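PDB 6EWJ: putative capsular polysaccharide biosynthesis protein from Streptococcus pneumoniae serotype 4, which probably acts as a pyridoxal phosphate-dependent sugar aminotransferase in teichoic acid biosynthesis. Local coordinates for residues T55-V59 against D225-Y229; S347-P353 against F376-T382; R287-V292 against L385-D391. One frame throughout, in Å; residues are numbered along the deposited sequence.

Contact 1 of 3, residues T55-V59 against D225-Y229; sequences TPKTV and DEEMY
Thr55 is extended, Pro56 makes a kink at phi/psi -77/-34, and the chain is extended again from Lys57 (-145/147) into the strand, passing the first turn of helix 225-236, where Tyr229 N bonds to Asp225 O at 2.9 Å. The backbones come closest at Lys57 and Asp225, 6.6 Å between CA atoms. Charge pairing centres on Lys57: chi1 to chi3 all m and chi4 t bring NZ 2.9 Å from OE2 of Glu226, a hydrogen-bonded salt bridge. The same side chain lies over one face of the Tyr229 ring (chi1 t), giving a CH-pi contact from CE, 4.0 Å from the centroid, and a cation-pi contact from NZ, 4.6 Å away and 10° off the normal. Packing adds Val59 CG2, 3.7 Å from Tyr229 CD1. Tyr229 OH bonds to Glu46 and Asp225 OD1 to Trp217 NE1. A lysine held between carboxylate and aromatic face thus joins helix 225-236 to strand 58-61, an outermost strand, within this chain, of the aminotransferase fold's mixed sheet, paired with strand 213-217.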
loop_
_atom_site.group_PDB
_atom_site.type_symbol
_atom_site.label_atom_id
_atom_site.label_comp_id
_atom_site.label_asym_id
_atom_site.label_seq_id
_atom_site.Cartn_x
_atom_site.Cartn_y
_atom_site.Cartn_z
ATOM N N THR A 55 17.791 -16.870 2.391
ATOM C CA THR A 55 16.465 -17.448 2.200
ATOM C C THR A 55 16.264 -17.646 0.732
ATOM O O THR A 55 16.972 -17.032 -0.057
ATOM C CB THR A 55 15.355 -16.521 2.750
ATOM O OG1 THR A 55 15.564 -15.189 2.265
ATOM C CG2 THR A 55 15.358 -16.540 4.254
ATOM N N PRO A 56 15.317 -18.504 0.344
ATOM C CA PRO A 56 15.206 -18.821 -1.095
ATOM C C PRO A 56 14.541 -17.759 -1.913
ATOM O O PRO A 56 14.913 -17.546 -3.067
ATOM C CB PRO A 56 14.414 -20.149 -1.123
ATOM C CG PRO A 56 13.723 -20.209 0.168
ATOM C CD PRO A 56 14.615 -19.490 1.172
ATOM N N LYS A 57 13.561 -17.069 -1.330
ATOM C CA LYS A 57 12.805 -16.073 -2.085
ATOM C C LYS A 57 12.440 -14.929 -1.168
ATOM O O LYS A 57 12.209 -15.158 0.016
ATOM C CB LYS A 57 11.500 -16.654 -2.609
ATOM C CG LYS A 57 11.578 -17.835 -3.544
ATOM C CD LYS A 57 12.207 -17.521 -4.889
ATOM C CE LYS A 57 11.317 -16.679 -5.793
ATOM N NZ LYS A 57 11.805 -16.772 -7.217
ATOM N N THR A 58 12.395 -13.717 -1.733
ATOM C CA THR A 58 11.934 -12.534 -0.985
ATOM C C THR A 58 10.849 -11.815 -1.810
ATOM O O THR A 58 10.919 -11.796 -3.058
ATOM C CB THR A 58 13.100 -11.620 -0.698
ATOM O OG1 THR A 58 14.073 -12.362 0.061
ATOM C CG2 THR A 58 12.689 -10.391 0.072
ATOM N N VAL A 59 9.860 -11.282 -1.108
ATOM C CA VAL A 59 8.742 -10.524 -1.719
ATOM C C VAL A 59 8.865 -9.100 -1.223
ATOM O O VAL A 59 8.733 -8.838 -0.024
ATOM C CB VAL A 59 7.386 -11.089 -1.319
ATOM C CG1 VAL A 59 6.256 -10.271 -1.975
ATOM C CG2 VAL A 59 7.293 -12.541 -1.686
ATOM N N ASP A 225 8.852 -23.019 -2.714
ATOM C CA ASP A 225 9.214 -21.578 -2.670
ATOM C C ASP A 225 8.595 -20.746 -3.805
ATOM O O ASP A 225 8.201 -19.597 -3.586
ATOM C CB ASP A 225 10.730 -21.394 -2.680
ATOM C CG ASP A 225 11.400 -22.028 -1.479
ATOM O OD1 ASP A 225 10.883 -21.843 -0.346
ATOM O OD2 ASP A 225 12.431 -22.701 -1.667
ATOM N N GLU A 226 8.496 -21.320 -5.004
ATOM C CA GLU A 226 7.862 -20.605 -6.137
ATOM C C GLU A 226 6.371 -20.432 -5.916
ATOM O O GLU A 226 5.820 -19.356 -6.226
ATOM C CB GLU A 226 8.124 -21.300 -7.480
ATOM C CG GLU A 226 9.540 -21.169 -8.008
ATOM C CD GLU A 226 9.984 -19.733 -8.259
ATOM O OE1 GLU A 226 9.176 -18.859 -8.616
ATOM O OE2 GLU A 226 11.186 -19.458 -8.093
ATOM N N GLU A 227 5.715 -21.480 -5.401
ATOM C CA GLU A 227 4.264 -21.431 -5.099
ATOM C C GLU A 227 3.998 -20.371 -4.014
ATOM O O GLU A 227 3.053 -19.582 -4.117
ATOM C CB GLU A 227 3.753 -22.818 -4.668
ATOM C CG GLU A 227 2.289 -22.917 -4.234
ATOM C CD GLU A 227 1.922 -24.301 -3.694
ATOM O OE1 GLU A 227 2.657 -25.292 -3.948
ATOM O OE2 GLU A 227 0.883 -24.430 -3.001
ATOM N N MET A 228 4.836 -20.361 -2.976
ATOM C CA MET A 228 4.670 -19.421 -1.855
ATOM C C MET A 228 4.893 -17.994 -2.338
ATOM O O MET A 228 4.161 -17.086 -1.988
ATOM C CB MET A 228 5.657 -19.747 -0.726
ATOM C CG MET A 228 5.585 -18.830 0.471
ATOM S SD MET A 228 4.019 -18.897 1.403
ATOM C CE MET A 228 4.235 -20.380 2.365
ATOM N N TYR A 229 5.923 -17.823 -3.156
ATOM C CA TYR A 229 6.241 -16.527 -3.752
ATOM C C TYR A 229 5.061 -16.060 -4.558
ATOM O O TYR A 229 4.629 -14.933 -4.402
ATOM C CB TYR A 229 7.466 -16.615 -4.668
ATOM C CG TYR A 229 7.851 -15.314 -5.365
ATOM C CD1 TYR A 229 8.573 -14.319 -4.698
ATOM C CD2 TYR A 229 7.491 -15.077 -6.677
ATOM C CE1 TYR A 229 8.943 -13.150 -5.324
ATOM C CE2 TYR A 229 7.847 -13.887 -7.318
ATOM C CZ TYR A 229 8.577 -12.944 -6.641
ATOM O OH TYR A 229 8.918 -11.755 -7.241
#

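Contact 2 of 3, residues S347-P353 against F376-T382; sequences SNVHYKP and FFENEIT
A short chain of hydrogen bonds joins the two segments: His350 ND1 donates to Thr382 OG1 (2.7 Å), which donates to Glu380 OE2 (2.7 Å), while OE1 of Glu380 accepts His350 N at 2.9 Å. His350 has chi1 m, with Thr382 OG1 near its ring plane; Glu380 is t at chi1 and m at chi2. Residues 347-350 are extended (His350 -127/101) without forming a regular strand; one antiparallel bridge, a hydrogen-bonded pair, links Asn348 and Thr382, 4.9 Å between CA atoms: Asn348 N to Thr382 O is 3.0 Å and Thr382 N to Asn348 O 2.7 Å. Phe377 (chi1 156°), on the last helical turn, packs its CD1 3.7 Å from Val349 CG1 and its CG 3.7 Å from Pro353 CD. A cis peptide precedes Tyr351, whose CB points away from 376-382; Tyr351 binds pyridoxal 5'-phosphate, absent from this chain, and touches His179. The contact anchors this cofactor-site loop on helix 371-378 and strand 380-383, with strand 321-325 alongside, helix 330-342 against Val349, and Trp253 of the second subunit packing on Lys352.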
loop_
_atom_site.group_PDB
_atom_site.type_symbol
_atom_site.label_atom_id
_atom_site.label_comp_id
_atom_site.label_asym_id
_atom_site.label_seq_id
_atom_site.Cartn_x
_atom_site.Cartn_y
_atom_site.Cartn_z
ATOM N N SER A 347 15.972 12.724 20.863
ATOM C CA SER A 347 15.931 11.434 21.537
ATOM C C SER A 347 14.526 10.909 21.365
ATOM O O SER A 347 13.620 11.651 20.885
ATOM C CB SER A 347 16.365 11.546 23.009
ATOM O OG SER A 347 15.465 12.305 23.819
ATOM N N ASN A 348 14.328 9.647 21.701
ATOM C CA ASN A 348 13.073 9.028 21.483
ATOM C C ASN A 348 12.839 7.976 22.493
ATOM O O ASN A 348 13.691 7.738 23.362
ATOM C CB ASN A 348 13.067 8.441 20.070
ATOM C CG ASN A 348 11.719 8.490 19.417
ATOM O OD1 ASN A 348 10.668 8.576 20.082
ATOM N ND2 ASN A 348 11.723 8.384 18.100
ATOM N N VAL A 349 11.651 7.383 22.441
ATOM C CA VAL A 349 11.258 6.350 23.388
ATOM C C VAL A 349 10.727 5.183 22.593
ATOM O O VAL A 349 9.816 5.338 21.768
ATOM C CB VAL A 349 10.208 6.818 24.452
ATOM C CG1 VAL A 349 9.731 5.635 25.300
ATOM C CG2 VAL A 349 10.770 7.900 25.330
ATOM N N HIS A 350 11.337 4.027 22.801
ATOM C CA HIS A 350 10.902 2.774 22.197
ATOM C C HIS A 350 10.720 1.761 23.324
ATOM O O HIS A 350 11.731 1.210 23.827
ATOM C CB HIS A 350 11.944 2.241 21.232
ATOM C CG HIS A 350 12.245 3.151 20.087
ATOM N ND1 HIS A 350 13.099 4.217 20.210
ATOM C CD2 HIS A 350 11.774 3.186 18.825
ATOM C CE1 HIS A 350 13.179 4.852 19.058
ATOM N NE2 HIS A 350 12.355 4.266 18.207
ATOM N N TYR A 351 9.498 1.500 23.773
ATOM C CA TYR A 351 8.229 2.107 23.318
ATOM C C TYR A 351 7.291 2.162 24.489
ATOM O O TYR A 351 7.506 1.524 25.499
ATOM C CB TYR A 351 7.509 1.228 22.327
ATOM C CG TYR A 351 8.163 0.967 20.999
ATOM C CD1 TYR A 351 7.985 1.837 19.946
ATOM C CD2 TYR A 351 8.947 -0.189 20.785
ATOM C CE1 TYR A 351 8.565 1.586 18.692
ATOM C CE2 TYR A 351 9.521 -0.434 19.523
ATOM C CZ TYR A 351 9.311 0.472 18.480
ATOM O OH TYR A 351 9.876 0.250 17.183
ATOM N N LYS A 352 6.230 2.961 24.348
ATOM C CA LYS A 352 5.071 2.812 25.180
ATOM C C LYS A 352 4.590 1.397 24.993
ATOM O O LYS A 352 4.469 0.965 23.873
ATOM C CB LYS A 352 3.943 3.723 24.696
ATOM C CG LYS A 352 4.146 5.154 25.023
ATOM C CD LYS A 352 2.818 5.905 24.849
ATOM C CE LYS A 352 2.947 7.293 25.373
ATOM N NZ LYS A 352 1.723 8.103 25.050
ATOM N N PRO A 353 4.295 0.660 26.085
ATOM C CA PRO A 353 3.765 -0.667 25.902
ATOM C C PRO A 353 2.383 -0.510 25.247
ATOM O O PRO A 353 1.700 0.491 25.485
ATOM C CB PRO A 353 3.595 -1.183 27.334
ATOM C CG PRO A 353 4.573 -0.400 28.119
ATOM C CD PRO A 353 4.578 0.950 27.495
ATOM N N PHE A 376 10.332 -1.386 31.766
ATOM C CA PHE A 376 11.291 -1.153 30.662
ATOM C C PHE A 376 11.112 0.205 30.027
ATOM O O PHE A 376 12.073 0.928 29.830
ATOM C CB PHE A 376 11.113 -2.231 29.601
ATOM C CG PHE A 376 12.060 -2.124 28.447
ATOM C CD1 PHE A 376 11.732 -1.348 27.335
ATOM C CD2 PHE A 376 13.267 -2.814 28.458
ATOM C CE1 PHE A 376 12.587 -1.268 26.235
ATOM C CE2 PHE A 376 14.139 -2.733 27.364
ATOM C CZ PHE A 376 13.798 -1.963 26.253
ATOM N N PHE A 377 9.857 0.519 29.721
ATOM C CA PHE A 377 9.431 1.810 29.155
ATOM C C PHE A 377 9.717 2.992 30.040
ATOM O O PHE A 377 10.225 4.019 29.589
ATOM C CB PHE A 377 7.936 1.771 28.853
ATOM C CG PHE A 377 7.273 3.124 28.822
ATOM C CD1 PHE A 377 7.510 4.023 27.760
ATOM C CD2 PHE A 377 6.382 3.510 29.836
ATOM C CE1 PHE A 377 6.934 5.289 27.751
ATOM C CE2 PHE A 377 5.815 4.767 29.811
ATOM C CZ PHE A 377 6.074 5.650 28.751
ATOM N N GLU A 378 9.389 2.855 31.306
ATOM C CA GLU A 378 9.501 3.937 32.258
ATOM C C GLU A 378 10.824 4.751 32.275
ATOM O O GLU A 378 10.790 5.983 32.419
ATOM C CB GLU A 378 9.237 3.391 33.681
ATOM C CG GLU A 378 8.900 4.464 34.691
ATOM C CD GLU A 378 8.812 3.962 36.127
ATOM O OE1 GLU A 378 8.926 2.749 36.391
ATOM O OE2 GLU A 378 8.584 4.810 36.995
ATOM N N ASN A 379 11.964 4.067 32.178
ATOM C CA ASN A 379 13.280 4.718 32.265
ATOM C C ASN A 379 14.083 4.626 30.945
ATOM O O ASN A 379 15.282 4.841 30.935
ATOM C CB ASN A 379 14.084 4.164 33.437
ATOM C CG ASN A 379 14.378 2.683 33.325
ATOM O OD1 ASN A 379 13.649 1.927 32.666
ATOM N ND2 ASN A 379 15.414 2.249 33.996
ATOM N N GLU A 380 13.387 4.357 29.853
ATOM C CA GLU A 380 14.004 4.109 28.583
ATOM C C GLU A 380 14.165 5.409 27.820
ATOM O O GLU A 380 13.208 6.215 27.736
ATOM C CB GLU A 380 13.195 3.099 27.776
ATOM C CG GLU A 380 13.917 2.538 26.557
ATOM C CD GLU A 380 13.949 3.472 25.352
ATOM O OE1 GLU A 380 12.985 4.238 25.122
ATOM O OE2 GLU A 380 14.937 3.437 24.573
ATOM N N ILE A 381 15.366 5.611 27.275
ATOM C CA ILE A 381 15.649 6.677 26.333
ATOM C C ILE A 381 16.468 6.156 25.166
ATOM O O ILE A 381 17.519 5.513 25.340
ATOM C CB ILE A 381 16.373 7.857 27.012
ATOM C CG1 ILE A 381 15.437 8.528 28.062
ATOM C CG2 ILE A 381 16.763 8.923 26.010
ATOM C CD1 ILE A 381 16.138 9.501 28.990
ATOM N N THR A 382 16.012 6.464 23.961
ATOM C CA THR A 382 16.738 6.103 22.792
ATOM C C THR A 382 17.533 7.303 22.307
ATOM O O THR A 382 16.969 8.367 22.043
ATOM C CB THR A 382 15.811 5.608 21.677
ATOM O OG1 THR A 382 14.845 4.738 22.231
ATOM C CG2 THR A 382 16.564 4.863 20.620
#

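Contact 3 of 3, residues R287-V292 against L385-D391; sequences RRKDIV and LHTKLSD
One face of a regular helix, 287-292, meets an irregular segment, 385-391, that bends through a type I turn from His386 to Leu389 and starts a new helix at Asp391. The backbones approach most closely at Arg287 and Thr387, 6.4 Å between CA atoms. Ile291 (chi1 m, chi2 t) is the central bump: its CG2 fits between two leucines, 3.5 Å from Leu385 CD1 and 4.1 Å from Leu389 CD1, while its CD1 reaches to 3.4 Å from His386 O. Leu385 (t, p) in turn extends its CD2 to 3.6 Å from Val292 CG2. Thr387 CG2 rests against both arginine stems, 4.1 Å from Arg287 CB and 4.1 Å from Arg288 CG. The guanidinium of Arg287 closes the side toward Asp391 in its own plane: NH2 donates to Leu389 O at 2.8 Å, and NH1 and NH2 each lie 2.8 Å from Asp391 OD1 in a salt bridge. A water fills the remaining gap, 2.8 Å from Arg287 NE, 2.7 Å from Thr387 O and 2.4 Å from Leu389 O. Arg288 stretches along the turn, its guanidinium face over His386 CA; its NH1 hydrogen-bonds Arg318 O and, weakly, Leu385 O at 2.9 Å. Ser390 occupies the N-cap position, its OG bonded to Glu393 N: a side-chain N-cap opening helix 391-409, here fastened to the long helix 268-299.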
loop_
_atom_site.group_PDB
_atom_site.type_symbol
_atom_site.label_atom_id
_atom_site.label_comp_id
_atom_site.label_asym_id
_atom_site.label_seq_id
_atom_site.Cartn_x
_atom_site.Cartn_y
_atom_site.Cartn_z
ATOM N N ARG A 287 29.964 1.458 10.225
ATOM C CA ARG A 287 29.841 2.760 10.891
ATOM C C ARG A 287 28.941 2.698 12.136
ATOM O O ARG A 287 29.312 3.228 13.189
ATOM C CB ARG A 287 29.321 3.843 9.946
ATOM C CG ARG A 287 29.239 5.248 10.558
ATOM C CD ARG A 287 30.556 5.766 11.109
ATOM N NE ARG A 287 30.354 7.031 11.815
ATOM C CZ ARG A 287 31.062 7.475 12.861
ATOM N NH1 ARG A 287 32.097 6.783 13.356
ATOM N NH2 ARG A 287 30.766 8.657 13.402
ATOM N N ARG A 288 27.828 1.982 12.060
ATOM C CA ARG A 288 26.933 1.851 13.228
ATOM C C ARG A 288 27.627 1.107 14.398
ATOM O O ARG A 288 27.452 1.451 15.588
ATOM C CB ARG A 288 25.636 1.145 12.858
ATOM C CG ARG A 288 24.802 1.979 11.929
ATOM C CD ARG A 288 23.516 1.291 11.480
ATOM N NE ARG A 288 22.607 2.297 10.913
ATOM C CZ ARG A 288 21.649 2.962 11.575
ATOM N NH1 ARG A 288 21.388 2.745 12.864
ATOM N NH2 ARG A 288 20.915 3.842 10.924
ATOM N N LYS A 289 28.406 0.088 14.047
ATOM C CA LYS A 289 29.213 -0.638 15.025
ATOM C C LYS A 289 30.149 0.311 15.780
ATOM O O LYS A 289 30.190 0.315 17.018
ATOM C CB LYS A 289 29.989 -1.762 14.331
ATOM C CG LYS A 289 30.823 -2.568 15.316
ATOM C CD LYS A 289 31.785 -3.518 14.611
ATOM C CE LYS A 289 31.826 -4.871 15.359
ATOM N NZ LYS A 289 32.444 -5.958 14.525
ATOM N N ASP A 290 30.896 1.104 15.022
ATOM C CA ASP A 290 31.835 2.081 15.584
ATOM C C ASP A 290 31.154 3.106 16.490
ATOM O O ASP A 290 31.735 3.491 17.507
ATOM C CB ASP A 290 32.568 2.823 14.476
ATOM C CG ASP A 290 33.459 1.916 13.622
ATOM O OD1 ASP A 290 33.678 0.726 13.936
ATOM O OD2 ASP A 290 33.907 2.420 12.572
ATOM N N ILE A 291 29.958 3.585 16.111
ATOM C CA ILE A 291 29.206 4.507 16.969
ATOM C C ILE A 291 28.776 3.788 18.239
ATOM O O ILE A 291 28.891 4.357 19.315
ATOM C CB ILE A 291 27.973 5.116 16.256
ATOM C CG1 ILE A 291 28.444 6.047 15.130
ATOM C CG2 ILE A 291 27.082 5.897 17.235
ATOM C CD1 ILE A 291 27.411 6.284 14.078
ATOM N N VAL A 292 28.265 2.564 18.117
ATOM C CA VAL A 292 27.778 1.830 19.289
ATOM C C VAL A 292 28.914 1.552 20.254
ATOM O O VAL A 292 28.779 1.769 21.456
ATOM C CB VAL A 292 27.008 0.544 18.925
ATOM C CG1 VAL A 292 26.810 -0.361 20.122
ATOM C CG2 VAL A 292 25.622 0.908 18.359
ATOM N N LEU A 385 21.144 7.066 16.578
ATOM C CA LEU A 385 22.076 6.066 16.002
ATOM C C LEU A 385 21.793 5.967 14.511
ATOM O O LEU A 385 20.840 5.311 14.085
ATOM C CB LEU A 385 21.921 4.702 16.660
ATOM C CG LEU A 385 22.891 3.586 16.220
ATOM C CD1 LEU A 385 24.333 3.987 16.366
ATOM C CD2 LEU A 385 22.620 2.300 16.984
ATOM N N HIS A 386 22.626 6.664 13.740
ATOM C CA HIS A 386 22.519 6.696 12.311
ATOM C C HIS A 386 23.872 7.140 11.770
ATOM O O HIS A 386 24.739 7.630 12.515
ATOM C CB HIS A 386 21.428 7.689 11.893
ATOM C CG HIS A 386 21.597 9.064 12.465
ATOM N ND1 HIS A 386 22.422 10.016 11.904
ATOM C CD2 HIS A 386 21.033 9.656 13.545
ATOM C CE1 HIS A 386 22.347 11.137 12.603
ATOM N NE2 HIS A 386 21.519 10.937 13.617
ATOM N N THR A 387 24.004 7.036 10.451
ATOM C CA THR A 387 25.326 7.150 9.813
ATOM C C THR A 387 25.721 8.571 9.420
ATOM O O THR A 387 26.755 8.758 8.822
ATOM C CB THR A 387 25.371 6.230 8.594
ATOM O OG1 THR A 387 24.175 6.407 7.819
ATOM C CG2 THR A 387 25.447 4.791 9.074
ATOM N N LYS A 388 24.864 9.552 9.707
ATOM C CA LYS A 388 25.217 10.954 9.598
ATOM C C LYS A 388 25.798 11.547 10.891
ATOM O O LYS A 388 26.269 12.681 10.878
ATOM C CB LYS A 388 23.996 11.778 9.143
ATOM C CG LYS A 388 23.275 11.236 7.896
ATOM C CD LYS A 388 24.099 11.383 6.633
ATOM C CE LYS A 388 24.127 12.803 6.105
ATOM N NZ LYS A 388 24.793 12.805 4.770
ATOM N N LEU A 389 25.800 10.785 11.983
ATOM C CA LEU A 389 26.451 11.222 13.230
ATOM C C LEU A 389 27.978 11.303 13.074
ATOM O O LEU A 389 28.606 10.336 12.659
ATOM C CB LEU A 389 26.167 10.247 14.377
ATOM C CG LEU A 389 24.776 10.203 14.984
ATOM C CD1 LEU A 389 24.694 9.048 15.974
ATOM C CD2 LEU A 389 24.443 11.519 15.667
ATOM N N SER A 390 28.557 12.440 13.422
ATOM C CA SER A 390 30.006 12.543 13.564
ATOM C C SER A 390 30.448 11.981 14.932
ATOM O O SER A 390 29.678 11.959 15.895
ATOM C CB SER A 390 30.439 14.003 13.467
ATOM O OG SER A 390 29.954 14.738 14.588
ATOM N N ASP A 391 31.715 11.591 15.019
ATOM C CA ASP A 391 32.322 11.234 16.304
ATOM C C ASP A 391 32.185 12.346 17.366
ATOM O O ASP A 391 31.892 12.051 18.516
ATOM C CB ASP A 391 33.776 10.800 16.102
ATOM C CG ASP A 391 33.892 9.467 15.360
ATOM O OD1 ASP A 391 32.887 8.721 15.280
ATOM O OD2 ASP A 391 34.960 9.166 14.824
HETATM O O HOH W 1 28.717 8.998 10.623
#

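How the contacts relate
Contact 1 closes before the other two open, joining the edge of the seven-stranded mixed sheet to helix 225-236. Its centre lies about 36 Å from that of contact 2 and about 34 Å from that of contact 3, with nearest atoms about 19 Å apart in each case, and contacts 1 and 2 fall on opposite sides of the chain's centre. Contact 2 is nested within the loop closed by contact 3; their centres are about 20 Å apart, and their segments are linked through strand 380-383 of the small antiparallel sheet. Contact 2 carries a cofactor-binding residue, Tyr351, and contact 3 lies near the predicted cofactor lysine, Lys205, whereas contact 1 packs the far edge of the large sheet.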